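Local coordinates for appr-1-p processing domain protein (Thermus aquaticus Y51MC23, PDB 5M31) that has the alpha/beta fold of the macro-domain family, a mixed beta-sheet flanked by helices, its own function not being established, at residues N18-P23 with R47-N52; V28-T33 with K39-Q44; T89-R94 with M99-E104. All coordinates share one frame; numbering follows the deposited sequence.

Contact 1: residues N18-P23 with R47-N52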
ATOM      1  N   ASN A  18      -1.750  14.832  -0.015  1.00 25.28           N
ATOM      2  CA  ASN A  18      -0.843  14.141   0.907  1.00 24.83           C
ATOM      3  C   ASN A  18      -1.512  12.846   1.348  1.00 22.96           C
ATOM      4  O   ASN A  18      -2.489  12.870   2.130  1.00 22.05           O
ATOM      5  CB  ASN A  18      -0.586  14.969   2.150  1.00 27.75           C
ATOM      6  CG  ASN A  18       0.456  14.339   3.102  1.00 29.33           C
ATOM      7  OD1 ASN A  18       0.782  13.132   3.062  1.00 28.75           O
ATOM      8  ND2 ASN A  18       0.974  15.188   3.992  1.00 34.75           N
ATOM      9  N   LEU A  19      -1.016  11.735   0.854  1.00 21.40           N
ATOM     10  CA  LEU A  19      -1.608  10.427   1.197  1.00 21.21           C
ATOM     11  C   LEU A  19      -1.758  10.214   2.699  1.00 21.67           C
ATOM     12  O   LEU A  19      -2.739   9.580   3.166  1.00 21.99           O
ATOM     13  CB  LEU A  19      -0.696   9.300   0.654  1.00 20.48           C
ATOM     14  CG  LEU A  19      -0.955   7.915   1.106  1.00 20.15           C
ATOM     15  CD1 LEU A  19      -2.336   7.471   0.648  1.00 20.62           C
ATOM     16  CD2 LEU A  19       0.150   6.991   0.538  1.00 19.72           C
ATOM     17  N   LEU A  20      -0.797  10.724   3.457  1.00 23.40           N
ATOM     18  CA  LEU A  20      -0.738  10.507   4.871  1.00 26.55           C
ATOM     19  C   LEU A  20      -1.885  11.188   5.606  1.00 27.13           C
ATOM     20  O   LEU A  20      -2.223  10.748   6.673  1.00 29.84           O
ATOM     21  CB  LEU A  20       0.578  10.966   5.453  1.00 30.18           C
ATOM     22  CG  LEU A  20       1.778  10.167   4.976  1.00 32.49           C
ATOM     23  CD1 LEU A  20       3.012  10.581   5.755  1.00 36.56           C
ATOM     24  CD2 LEU A  20       1.485   8.699   5.144  1.00 32.88           C
ATOM     25  N   GLU A  21      -2.550  12.144   4.956  1.00 25.38           N
ATOM     26  CA  GLU A  21      -3.689  12.853   5.511  1.00 27.94           C
ATOM     27  C   GLU A  21      -5.043  12.274   5.132  1.00 25.47           C
ATOM     28  O   GLU A  21      -6.086  12.836   5.492  1.00 25.29           O
ATOM     29  CB  GLU A  21      -3.643  14.302   5.051  1.00 30.50           C
ATOM     30  CG  GLU A  21      -2.554  15.061   5.736  1.00 33.66           C
ATOM     31  CD  GLU A  21      -2.348  16.454   5.172  1.00 38.13           C
ATOM     32  OE1 GLU A  21      -3.139  16.938   4.311  1.00 40.56           O
ATOM     33  OE2 GLU A  21      -1.343  17.054   5.575  1.00 46.40           O
ATOM     34  N   ALA A  22      -5.047  11.204   4.330  1.00 22.54           N
ATOM     35  CA  ALA A  22      -6.285  10.692   3.831  1.00 22.05           C
ATOM     36  C   ALA A  22      -7.143  10.255   5.063  1.00 21.92           C
ATOM     37  O   ALA A  22      -6.646   9.527   5.899  1.00 21.94           O
ATOM     38  CB  ALA A  22      -6.050   9.533   2.927  1.00 20.91           C
ATOM     39  N   PRO A  23      -8.412  10.609   5.094  1.00 22.84           N
ATOM     40  CA  PRO A  23      -9.235  10.379   6.343  1.00 23.51           C
ATOM     41  C   PRO A  23      -9.923   9.032   6.329  1.00 23.02           C
ATOM     42  O   PRO A  23     -11.174   8.932   6.309  1.00 24.11           O
ATOM     43  CB  PRO A  23     -10.175  11.535   6.318  1.00 24.76           C
ATOM     44  CG  PRO A  23     -10.466  11.747   4.861  1.00 25.06           C
ATOM     45  CD  PRO A  23      -9.169  11.415   4.124  1.00 24.04           C
ATOM     46  N   ARG A  47       8.743   7.875   9.049  1.00 27.85           N
ATOM     47  CA  ARG A  47       8.700   9.107   9.929  1.00 29.68           C
ATOM     48  C   ARG A  47       7.341   9.304  10.617  1.00 29.00           C
ATOM     49  O   ARG A  47       7.305   9.638  11.797  1.00 29.81           O
ATOM     50  CB  ARG A  47       9.205  10.341   9.132  1.00 33.61           C
ATOM     51  CG  ARG A  47      10.627  10.140   8.640  1.00 34.81           C
ATOM     52  CD  ARG A  47      11.461  11.345   8.288  1.00 40.66           C
ATOM     53  NE  ARG A  47      11.162  11.897   6.974  1.00 41.68           N
ATOM     54  CZ  ARG A  47      12.054  12.415   6.131  1.00 43.56           C
ATOM     55  NH1 ARG A  47      13.366  12.348   6.362  1.00 46.97           N
ATOM     56  NH2 ARG A  47      11.630  12.949   4.993  1.00 46.64           N
ATOM     57  N   ALA A  48       6.231   9.021   9.911  1.00 26.63           N
ATOM     58  CA  ALA A  48       4.875   9.250  10.419  1.00 27.19           C
ATOM     59  C   ALA A  48       4.426   8.122  11.306  1.00 25.68           C
ATOM     60  O   ALA A  48       3.556   8.298  12.162  1.00 26.52           O
ATOM     61  CB  ALA A  48       3.915   9.377   9.245  1.00 27.15           C
ATOM     62  N   PHE A  49       4.931   6.904  11.014  1.00 23.97           N
ATOM     63  CA  PHE A  49       4.433   5.717  11.654  1.00 23.62           C
ATOM     64  C   PHE A  49       5.557   4.817  12.150  1.00 23.92           C
ATOM     65  O   PHE A  49       5.737   3.650  11.665  1.00 22.13           O
ATOM     66  CB  PHE A  49       3.498   4.950  10.697  1.00 22.78           C
ATOM     67  CG  PHE A  49       2.299   5.739  10.261  1.00 22.62           C
ATOM     68  CD1 PHE A  49       1.246   5.978  11.133  1.00 23.18           C
ATOM     69  CD2 PHE A  49       2.198   6.217   8.959  1.00 22.55           C
ATOM     70  CE1 PHE A  49       0.164   6.738  10.730  1.00 23.20           C
ATOM     71  CE2 PHE A  49       1.109   6.924   8.530  1.00 22.95           C
ATOM     72  CZ  PHE A  49       0.067   7.188   9.425  1.00 23.32           C
ATOM     73  N   PRO A  50       6.250   5.270  13.200  1.00 25.12           N
ATOM     74  CA  PRO A  50       7.395   4.478  13.659  1.00 25.53           C
ATOM     75  C   PRO A  50       7.066   3.043  14.146  1.00 25.23           C
ATOM     76  O   PRO A  50       7.873   2.119  13.964  1.00 24.57           O
ATOM     77  CB  PRO A  50       8.001   5.326  14.782  1.00 27.68           C
ATOM     78  CG  PRO A  50       6.968   6.331  15.164  1.00 27.83           C
ATOM     79  CD  PRO A  50       6.055   6.504  13.992  1.00 26.78           C
ATOM     80  N   ASP A  51       5.939   2.850  14.820  1.00 25.22           N
ATOM     81  CA  ASP A  51       5.611   1.509  15.294  1.00 25.85           C
ATOM     82  C   ASP A  51       5.381   0.506  14.127  1.00 23.71           C
ATOM     83  O   ASP A  51       5.774  -0.661  14.214  1.00 22.96           O
ATOM     84  CB  ASP A  51       4.384   1.548  16.192  1.00 27.98           C
ATOM     85  CG  ASP A  51       4.619   2.342  17.451  1.00 31.41           C
ATOM     86  OD1 ASP A  51       5.803   2.721  17.764  1.00 34.93           O
ATOM     87  OD2 ASP A  51       3.648   2.525  18.179  1.00 32.85           O
ATOM     88  N   ASN A  52       4.776   0.995  13.040  1.00 21.79           N
ATOM     89  CA  ASN A  52       4.628   0.217  11.801  1.00 20.04           C
ATOM     90  C   ASN A  52       5.985  -0.125  11.241  1.00 19.89           C
ATOM     91  O   ASN A  52       6.214  -1.268  10.860  1.00 19.23           O
ATOM     92  CB  ASN A  52       3.832   0.964  10.774  1.00 19.06           C
ATOM     93  CG  ASN A  52       3.727   0.244   9.463  1.00 18.42           C
ATOM     94  OD1 ASN A  52       3.065  -0.770   9.335  1.00 17.70           O
ATOM     95  ND2 ASN A  52       4.474   0.758   8.466  1.00 17.33           N
TER

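Contact 2: residues V28-T33 with K39-Q44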
ATOM      1  N   VAL A  28      -2.045   2.476   2.422  1.00 15.15           N
ATOM      2  CA  VAL A  28      -1.016   1.606   1.760  1.00 15.14           C
ATOM      3  C   VAL A  28       0.323   2.320   1.651  1.00 15.90           C
ATOM      4  O   VAL A  28       0.403   3.447   1.139  1.00 16.40           O
ATOM      5  CB  VAL A  28      -1.503   1.182   0.353  1.00 15.44           C
ATOM      6  CG1 VAL A  28      -0.445   0.342  -0.333  1.00 16.07           C
ATOM      7  CG2 VAL A  28      -2.825   0.434   0.458  1.00 15.78           C
ATOM      8  N   ASN A  29       1.349   1.626   2.105  1.00 15.82           N
ATOM      9  CA  ASN A  29       2.752   2.036   2.038  1.00 16.25           C
ATOM     10  C   ASN A  29       3.424   1.092   1.055  1.00 16.67           C
ATOM     11  O   ASN A  29       3.240  -0.109   1.151  1.00 17.25           O
ATOM     12  CB  ASN A  29       3.356   1.807   3.402  1.00 16.68           C
ATOM     13  CG  ASN A  29       4.784   2.204   3.482  1.00 17.14           C
ATOM     14  OD1 ASN A  29       5.233   3.042   2.739  1.00 18.05           O
ATOM     15  ND2 ASN A  29       5.457   1.729   4.496  1.00 17.91           N
ATOM     16  N   THR A  30       4.192   1.624   0.130  1.00 16.91           N
ATOM     17  CA  THR A  30       4.879   0.783  -0.865  1.00 17.38           C
ATOM     18  C   THR A  30       6.286   0.469  -0.332  1.00 17.65           C
ATOM     19  O   THR A  30       7.063   1.389   0.023  1.00 17.83           O
ATOM     20  CB  THR A  30       4.904   1.458  -2.246  1.00 18.84           C
ATOM     21  OG1 THR A  30       5.240   2.828  -2.100  1.00 19.32           O
ATOM     22  CG2 THR A  30       3.557   1.320  -2.942  1.00 20.19           C
ATOM     23  N   VAL A  31       6.596  -0.826  -0.209  1.00 16.88           N
ATOM     24  CA  VAL A  31       7.768  -1.239   0.507  1.00 17.61           C
ATOM     25  C   VAL A  31       8.597  -2.226  -0.325  1.00 18.14           C
ATOM     26  O   VAL A  31       8.218  -2.618  -1.427  1.00 19.37           O
ATOM     27  CB  VAL A  31       7.469  -1.820   1.902  1.00 17.71           C
ATOM     28  CG1 VAL A  31       6.749  -0.777   2.724  1.00 17.20           C
ATOM     29  CG2 VAL A  31       6.662  -3.113   1.787  1.00 17.31           C
ATOM     30  N   ASN A  32       9.731  -2.559   0.209  1.00 19.58           N
ATOM     31  CA  ASN A  32      10.546  -3.683  -0.306  1.00 18.83           C
ATOM     32  C   ASN A  32      10.549  -4.790   0.731  1.00 20.02           C
ATOM     33  O   ASN A  32       9.840  -4.705   1.764  1.00 19.90           O
ATOM     34  CB  ASN A  32      11.960  -3.218  -0.580  1.00 20.59           C
ATOM     35  CG  ASN A  32      12.637  -2.635   0.664  1.00 21.58           C
ATOM     36  OD1 ASN A  32      13.019  -3.350   1.578  1.00 21.98           O
ATOM     37  ND2 ASN A  32      12.697  -1.310   0.724  1.00 23.29           N
ATOM     38  N   THR A  33      11.242  -5.883   0.436  1.00 19.72           N
ATOM     39  CA  THR A  33      11.181  -7.059   1.295  1.00 20.78           C
ATOM     40  C   THR A  33      12.408  -7.223   2.154  1.00 21.31           C
ATOM     41  O   THR A  33      12.544  -8.231   2.844  1.00 22.73           O
ATOM     42  CB  THR A  33      10.980  -8.336   0.470  1.00 21.95           C
ATOM     43  OG1 THR A  33      12.185  -8.597  -0.264  1.00 22.30           O
ATOM     44  CG2 THR A  33       9.763  -8.205  -0.442  1.00 21.29           C
ATOM     45  N   LYS A  39      13.491   5.806   1.302  1.00 30.12           N
ATOM     46  CA  LYS A  39      13.193   6.845   0.307  1.00 33.00           C
ATOM     47  C   LYS A  39      11.763   6.808  -0.121  1.00 31.62           C
ATOM     48  O   LYS A  39      11.042   5.855   0.175  1.00 28.92           O
ATOM     49  CB  LYS A  39      14.096   6.671  -0.942  1.00 38.97           C
ATOM     50  CG  LYS A  39      13.519   5.696  -1.976  1.00 42.24           C
ATOM     51  CD  LYS A  39      14.315   5.693  -3.274  1.00 48.77           C
ATOM     52  CE  LYS A  39      15.506   4.765  -3.178  1.00 52.00           C
ATOM     53  NZ  LYS A  39      16.122   4.540  -4.520  1.00 56.28           N
ATOM     54  N   GLY A  40      11.332   7.872  -0.799  1.00 31.62           N
ATOM     55  CA  GLY A  40       9.983   7.914  -1.351  1.00 30.83           C
ATOM     56  C   GLY A  40       8.885   7.787  -0.315  1.00 28.02           C
ATOM     57  O   GLY A  40       8.954   8.345   0.805  1.00 26.61           O
ATOM     58  N   VAL A  41       7.811   7.102  -0.721  1.00 26.34           N
ATOM     59  CA  VAL A  41       6.665   6.956   0.117  1.00 24.70           C
ATOM     60  C   VAL A  41       7.058   6.300   1.444  1.00 22.74           C
ATOM     61  O   VAL A  41       6.624   6.726   2.523  1.00 22.28           O
ATOM     62  CB  VAL A  41       5.611   6.087  -0.633  1.00 25.47           C
ATOM     63  CG1 VAL A  41       4.478   5.660   0.303  1.00 24.65           C
ATOM     64  CG2 VAL A  41       5.038   6.903  -1.800  1.00 27.69           C
ATOM     65  N   ALA A  42       7.885   5.273   1.364  1.00 21.29           N
ATOM     66  CA  ALA A  42       8.182   4.459   2.556  1.00 21.21           C
ATOM     67  C   ALA A  42       8.890   5.340   3.609  1.00 21.77           C
ATOM     68  O   ALA A  42       8.676   5.189   4.792  1.00 21.11           O
ATOM     69  CB  ALA A  42       9.021   3.262   2.194  1.00 21.41           C
ATOM     70  N   LEU A  43       9.763   6.237   3.154  1.00 22.96           N
ATOM     71  CA  LEU A  43      10.422   7.173   4.068  1.00 24.89           C
ATOM     72  C   LEU A  43       9.413   8.030   4.823  1.00 24.95           C
ATOM     73  O   LEU A  43       9.512   8.214   6.040  1.00 24.71           O
ATOM     74  CB  LEU A  43      11.385   8.080   3.292  1.00 27.40           C
ATOM     75  CG  LEU A  43      12.107   9.104   4.150  1.00 29.10           C
ATOM     76  CD1 LEU A  43      12.758   8.462   5.361  1.00 29.87           C
ATOM     77  CD2 LEU A  43      13.151   9.835   3.323  1.00 31.83           C
ATOM     78  N   GLN A  44       8.387   8.491   4.125  1.00 25.15           N
ATOM     79  CA  GLN A  44       7.361   9.326   4.760  1.00 26.79           C
ATOM     80  C   GLN A  44       6.618   8.496   5.808  1.00 25.22           C
ATOM     81  O   GLN A  44       6.334   8.964   6.921  1.00 24.79           O
ATOM     82  CB  GLN A  44       6.368   9.883   3.723  1.00 29.11           C
ATOM     83  CG  GLN A  44       6.997  10.578   2.509  1.00 33.25           C
ATOM     84  CD  GLN A  44       8.105  11.556   2.843  1.00 38.87           C
ATOM     85  OE1 GLN A  44       9.280  11.378   2.435  1.00 45.49           O
ATOM     86  NE2 GLN A  44       7.744  12.623   3.531  1.00 41.39           N
TER
HETATM   87  O   HOH W   1       8.353   3.654  -1.172  1.00 31.23           O

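Contact 3: residues T89-R94 with M99-E104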
ATOM      1  N   THR A  89       6.590  -3.765  -3.600  1.00 17.06           N
ATOM      2  CA  THR A  89       6.564  -3.566  -5.032  1.00 17.92           C
ATOM      3  C   THR A  89       7.865  -4.004  -5.635  1.00 17.52           C
ATOM      4  O   THR A  89       8.032  -3.925  -6.814  1.00 18.48           O
ATOM      5  CB  THR A  89       6.396  -2.107  -5.433  1.00 18.80           C
ATOM      6  OG1 THR A  89       7.497  -1.345  -4.946  1.00 19.90           O
ATOM      7  CG2 THR A  89       5.121  -1.493  -4.844  1.00 18.12           C
ATOM      8  N   LYS A  90       8.759  -4.436  -4.787  1.00 17.24           N
ATOM      9  CA  LYS A  90      10.136  -4.808  -5.202  1.00 18.24           C
ATOM     10  C   LYS A  90      10.822  -5.580  -4.068  1.00 18.56           C
ATOM     11  O   LYS A  90      10.387  -5.536  -2.873  1.00 18.45           O
ATOM     12  CB  LYS A  90      10.902  -3.547  -5.517  1.00 18.99           C
ATOM     13  CG  LYS A  90      11.138  -2.665  -4.289  1.00 19.02           C
ATOM     14  CD  LYS A  90      11.835  -1.359  -4.607  1.00 20.46           C
ATOM     15  CE  LYS A  90      10.991  -0.426  -5.477  1.00 21.02           C
ATOM     16  NZ  LYS A  90      11.846   0.737  -5.853  1.00 23.11           N
ATOM     17  N   LYS A  91      11.865  -6.336  -4.416  1.00 19.68           N
ATOM     18  CA  LYS A  91      12.579  -7.084  -3.395  1.00 21.19           C
ATOM     19  C   LYS A  91      13.525  -6.169  -2.631  1.00 21.71           C
ATOM     20  O   LYS A  91      13.414  -5.998  -1.448  1.00 22.92           O
ATOM     21  CB  LYS A  91      13.319  -8.277  -4.020  1.00 23.10           C
ATOM     22  CG  LYS A  91      12.368  -9.279  -4.595  1.00 25.44           C
ATOM     23  CD  LYS A  91      13.114 -10.480  -5.106  1.00 29.27           C
ATOM     24  CE  LYS A  91      12.187 -11.412  -5.858  1.00 31.02           C
ATOM     25  NZ  LYS A  91      13.124 -12.283  -6.610  1.00 33.50           N
ATOM     26  N   HIS A  92      14.516  -5.612  -3.322  1.00 22.01           N
ATOM     27  CA  HIS A  92      15.476  -4.776  -2.679  1.00 21.95           C
ATOM     28  C   HIS A  92      15.156  -3.334  -2.983  1.00 22.06           C
ATOM     29  O   HIS A  92      14.642  -2.995  -4.030  1.00 21.20           O
ATOM     30  CB  HIS A  92      16.886  -5.132  -3.157  1.00 22.74           C
ATOM     31  CG  HIS A  92      17.988  -4.476  -2.374  1.00 23.43           C
ATOM     32  ND1 HIS A  92      18.414  -3.195  -2.635  1.00 23.98           N
ATOM     33  CD2 HIS A  92      18.821  -4.959  -1.424  1.00 23.82           C
ATOM     34  CE1 HIS A  92      19.450  -2.901  -1.870  1.00 24.80           C
ATOM     35  NE2 HIS A  92      19.685  -3.944  -1.088  1.00 25.06           N
ATOM     36  N   TRP A  93      15.552  -2.469  -2.077  1.00 23.94           N
ATOM     37  CA  TRP A  93      15.221  -1.074  -2.219  1.00 25.20           C
ATOM     38  C   TRP A  93      15.878  -0.392  -3.409  1.00 27.04           C
ATOM     39  O   TRP A  93      15.368   0.584  -3.912  1.00 27.44           O
ATOM     40  CB  TRP A  93      15.483  -0.339  -0.914  1.00 27.22           C
ATOM     41  CG  TRP A  93      16.856  -0.371  -0.412  1.00 28.80           C
ATOM     42  CD1 TRP A  93      17.382  -1.254   0.475  1.00 28.90           C
ATOM     43  CD2 TRP A  93      17.884   0.537  -0.728  1.00 32.44           C
ATOM     44  NE1 TRP A  93      18.607  -0.912   0.796  1.00 32.97           N
ATOM     45  CE2 TRP A  93      18.986   0.165   0.029  1.00 33.83           C
ATOM     46  CE3 TRP A  93      17.991   1.625  -1.600  1.00 33.57           C
ATOM     47  CZ2 TRP A  93      20.159   0.826  -0.034  1.00 37.80           C
ATOM     48  CZ3 TRP A  93      19.136   2.281  -1.664  1.00 36.73           C
ATOM     49  CH2 TRP A  93      20.230   1.896  -0.903  1.00 39.42           C
ATOM     50  N   ARG A  94      16.999  -0.926  -3.904  1.00 26.39           N
ATOM     51  CA  ARG A  94      17.613  -0.405  -5.121  1.00 27.94           C
ATOM     52  C   ARG A  94      16.969  -0.804  -6.437  1.00 26.68           C
ATOM     53  O   ARG A  94      17.317  -0.229  -7.486  1.00 28.53           O
ATOM     54  CB  ARG A  94      19.094  -0.754  -5.179  1.00 30.75           C
ATOM     55  CG  ARG A  94      19.868   0.076  -4.193  1.00 33.59           C
ATOM     56  CD  ARG A  94      21.300   0.236  -4.552  1.00 36.70           C
ATOM     57  NE  ARG A  94      22.066  -0.941  -4.131  1.00 40.04           N
ATOM     58  CZ  ARG A  94      22.554  -1.113  -2.904  1.00 42.57           C
ATOM     59  NH1 ARG A  94      22.358  -0.168  -1.978  1.00 44.90           N
ATOM     60  NH2 ARG A  94      23.243  -2.212  -2.588  1.00 41.84           N
ATOM     61  N   MET A  99       6.078  -4.515 -12.510  1.00 24.47           N
ATOM     62  CA  MET A  99       4.610  -4.586 -12.759  1.00 25.11           C
ATOM     63  C   MET A  99       4.026  -5.890 -12.226  1.00 23.80           C
ATOM     64  O   MET A  99       2.966  -5.895 -11.594  1.00 22.81           O
ATOM     65  CB  MET A  99       4.323  -4.419 -14.253  1.00 27.78           C
ATOM     66  CG  MET A  99       2.850  -4.257 -14.600  1.00 29.72           C
ATOM     67  SD  MET A  99       2.160  -2.738 -13.933  1.00 31.14           S
ATOM     68  CE  MET A  99       2.698  -1.558 -15.149  1.00 33.07           C
ATOM     69  N   GLU A 100       4.761  -6.984 -12.393  1.00 23.82           N
ATOM     70  CA  GLU A 100       4.274  -8.293 -11.896  0.60 24.14           C
ATOM     71  C   GLU A 100       4.039  -8.267 -10.394  1.00 22.27           C
ATOM     72  O   GLU A 100       3.050  -8.868  -9.864  1.00 23.10           O
ATOM     73  CB  GLU A 100       5.279  -9.409 -12.264  0.60 25.75           C
ATOM     74  CG  GLU A 100       5.081 -10.711 -11.498  0.60 26.15           C
ATOM     75  CD  GLU A 100       6.128 -11.752 -11.835  0.60 28.20           C
ATOM     76  OE1 GLU A 100       6.491 -11.858 -13.019  0.60 29.89           O
ATOM     77  OE2 GLU A 100       6.554 -12.486 -10.920  0.60 28.76           O
ATOM     78  N   TYR A 101       4.887  -7.573  -9.670  1.00 21.19           N
ATOM     79  CA  TYR A 101       4.836  -7.532  -8.251  1.00 20.45           C
ATOM     80  C   TYR A 101       3.658  -6.637  -7.813  1.00 18.79           C
ATOM     81  O   TYR A 101       2.987  -6.922  -6.827  1.00 18.81           O
ATOM     82  CB  TYR A 101       6.138  -7.001  -7.685  1.00 20.75           C
ATOM     83  CG  TYR A 101       7.348  -7.849  -8.043  1.00 21.61           C
ATOM     84  CD1 TYR A 101       7.228  -9.122  -8.612  1.00 22.94           C
ATOM     85  CD2 TYR A 101       8.629  -7.378  -7.785  1.00 22.94           C
ATOM     86  CE1 TYR A 101       8.367  -9.887  -8.883  1.00 24.47           C
ATOM     87  CE2 TYR A 101       9.745  -8.096  -8.139  1.00 24.20           C
ATOM     88  CZ  TYR A 101       9.604  -9.373  -8.622  1.00 24.80           C
ATOM     89  OH  TYR A 101      10.763 -10.073  -8.929  1.00 26.71           O
ATOM     90  N   VAL A 102       3.384  -5.593  -8.576  1.00 18.64           N
ATOM     91  CA  VAL A 102       2.193  -4.735  -8.304  1.00 19.03           C
ATOM     92  C   VAL A 102       0.918  -5.563  -8.560  1.00 19.52           C
ATOM     93  O   VAL A 102      -0.052  -5.505  -7.774  1.00 19.36           O
ATOM     94  CB  VAL A 102       2.259  -3.453  -9.173  1.00 19.74           C
ATOM     95  CG1 VAL A 102       0.939  -2.671  -9.096  1.00 19.80           C
ATOM     96  CG2 VAL A 102       3.424  -2.611  -8.688  1.00 19.24           C
ATOM     97  N   GLU A 103       0.920  -6.354  -9.625  1.00 21.03           N
ATOM     98  CA  GLU A 103      -0.273  -7.179  -9.947  1.00 22.82           C
ATOM     99  C   GLU A 103      -0.567  -8.163  -8.834  1.00 21.81           C
ATOM    100  O   GLU A 103      -1.728  -8.298  -8.408  1.00 21.31           O
ATOM    101  CB  GLU A 103      -0.112  -7.917 -11.250  1.00 25.67           C
ATOM    102  CG  GLU A 103      -0.016  -6.989 -12.451  1.00 28.80           C
ATOM    103  CD  GLU A 103       0.569  -7.645 -13.697  1.00 32.29           C
ATOM    104  OE1 GLU A 103       1.083  -8.805 -13.625  1.00 34.82           O
ATOM    105  OE2 GLU A 103       0.501  -6.989 -14.772  1.00 36.18           O
ATOM    106  N   GLU A 104       0.470  -8.874  -8.378  1.00 21.11           N
ATOM    107  CA  GLU A 104       0.291  -9.864  -7.320  1.00 21.63           C
ATOM    108  C   GLU A 104      -0.090  -9.136  -6.020  1.00 19.33           C
ATOM    109  O   GLU A 104      -0.923  -9.625  -5.256  1.00 19.47           O
ATOM    110  CB  GLU A 104       1.563 -10.670  -7.136  1.00 24.50           C
ATOM    111  CG  GLU A 104       1.909 -11.464  -8.379  1.00 28.41           C
ATOM    112  CD  GLU A 104       2.976 -12.490  -8.140  1.00 34.21           C
ATOM    113  OE1 GLU A 104       3.613 -12.433  -7.062  1.00 39.81           O
ATOM    114  OE2 GLU A 104       3.200 -13.343  -9.050  1.00 38.95           O
TER

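Contact 1: residues N18-P23 with R47-N52
Leu20 overlaps the junction between helices 40-48 and 50-61, with one methyl branch on each of two consecutive residues. Leu20 CD1 rests on the methyl of Ala48, 3.8 Å from Ala48 CB. The other branch goes to the aromatic ring, where Leu20 CD2 stands 3.8 Å from Phe49 CE2. It meets that ring at the edge, near the ring plane, and the leucine runs alongside the phenylalanine, pointing the other way. In Leu20 CG is turned anti to the carbonyl carbon (chi1 -66°), which leaves the fork of the side chain directed at residues 48 and 49. Within the macro-domain fold, residues 18-23 lie in the connection between edge strand 11-15 and strand 26-31, and an Asx turn shapes that connection: Asn18 OD1 accepts from Leu20 N at 2.9 Å, the donor standing 42° above the carbonyl plane. The backbone bond from Glu21 N to Asn18 O, also 2.9 Å, closes the short 3-10 segment 19-21 that presents Leu20. On the partner side, Phe49 leaves helical geometry after helix 40-48 and is the N-cap residue of helix 50-61. Leu27 of strand 26-31 touches both Leu20 and Phe49 from the sheet, and Pro81 also touches the Phe49 side chain.

Contact 2: residues V28-T33 with K39-Q44
Val41 is the first residue of 39-44 to reach the strand. Its CB faces the Thr30 hydroxyl, with Val41 CB 3.6 Å from Thr30 OG1, and the valine stands roughly perpendicular to the threonine side chain. The CG1 branch of Val41 leans instead on the amide of Asn29, where Val41 CG1 lies 3.7 Å from Asn29 OD1. Ala42 follows and comes closer still: Ala42 CA is 3.3 Å from Asn29 OD1. The extended first torsion of Asn29, with CG opposite the backbone N (chi1 -179°), carries the amide to the helix. This OD1 is buried with no polar partner in the model, whereas Asn29 ND2 donates to Asn86 OD1 and so anchors the amide. The methyl of Ala42 packs on the strand backbone, Ala42 CB being 3.5 Å from Thr30 O. A water joins the two main chains at the same place, donating to Thr30 O at 2.9 Å and accepting from Ala42 N at 3.0 Å, so the Ala42 amide is met by a bridging water. The axes of strand segment 28-31 and helix segment 40-44 approach to 7.0 Å with 122° between their directions; helix 40-48 thus begins its course beside strand 26-31, which itself lies between strands 120-123 and 83-88 in the macro-domain sheet.

Contact 3: residues T89-R94 with M99-E104
Tyr101 carries most of this contact, and its tight end lies at the base of the side chain, against the backbone of Thr89. Thr89 O is in the plane of the Tyr101 ring at its edge, 3.6 Å from Tyr101 CD2, and stands 3.7 Å from Tyr101 CB. Lys90 joins on the same ring edge through its backbone, with Lys90 CA 3.9 Å from Tyr101 CD2. The Tyr101 first torsion, CG opposite the carbonyl carbon (chi1 -61°), sends the ring off the helix toward the loop. Next to it, the buried pair Thr89 and Val102 is the wider one, meeting through methyls with Thr89 CG2 4.3 Å from Val102 CG2.

The outer end is the solvent side. Lys91 is exposed and gives up less surface to the helix than Thr89 does, yet its extended chain, lying roughly perpendicular to the tyrosine, brings Lys91 CE to 3.6 Å from Tyr101 OH. Lys91 NZ is farther, 4.0 Å from Tyr101 OH, so the last methylene, not the ammonium nitrogen, is the nearer atom.

Segment 89-94 leads out of strand 83-88 of the macro-domain sheet and turns back to helix 99-116. Polar links outside the pair hold that turn, with Thr89 OG1 bonded to Ser97 OG and Lys90 NZ to His95 O. Across the contact itself the partners are ring carbons, methyls, the CA of Lys90, a lysine methylene, the tyrosine hydroxyl oxygen and a backbone carbonyl, mostly at van der Waals distances. This is consistent with the loop fitting the helix largely by shape, its polar ties running to the turn and, through backbone bonds of Thr89 with Val31 and Lys91 with Thr33, to strand 26-31 and the residues after it.

Contact 2 lies between the other two in distance: its centre is about 11 Å from that of contact 1 and about 12 Å from that of contact 3. Contacts 1 and 2 share helix 40-48 and touch directly, as where Leu20 CD1 lies 3.9 Å from Gln44 O. Contact 3 is joined to contact 2 through main chains: Thr33 N to Lys91 O and Val31 O to Thr89 N, each 2.9 Å, are probable hydrogen bonds. Contacts 1 and 3, with centres about 21 Å apart, lie on opposite sides of the chain's centre and do not touch. Glycerol, probably from the crystallisation liquor, hydrogen-bonds Leu19 N beside contact 1, and the Val41 side chain in contact 2 is about 5 Å from bound glycerol.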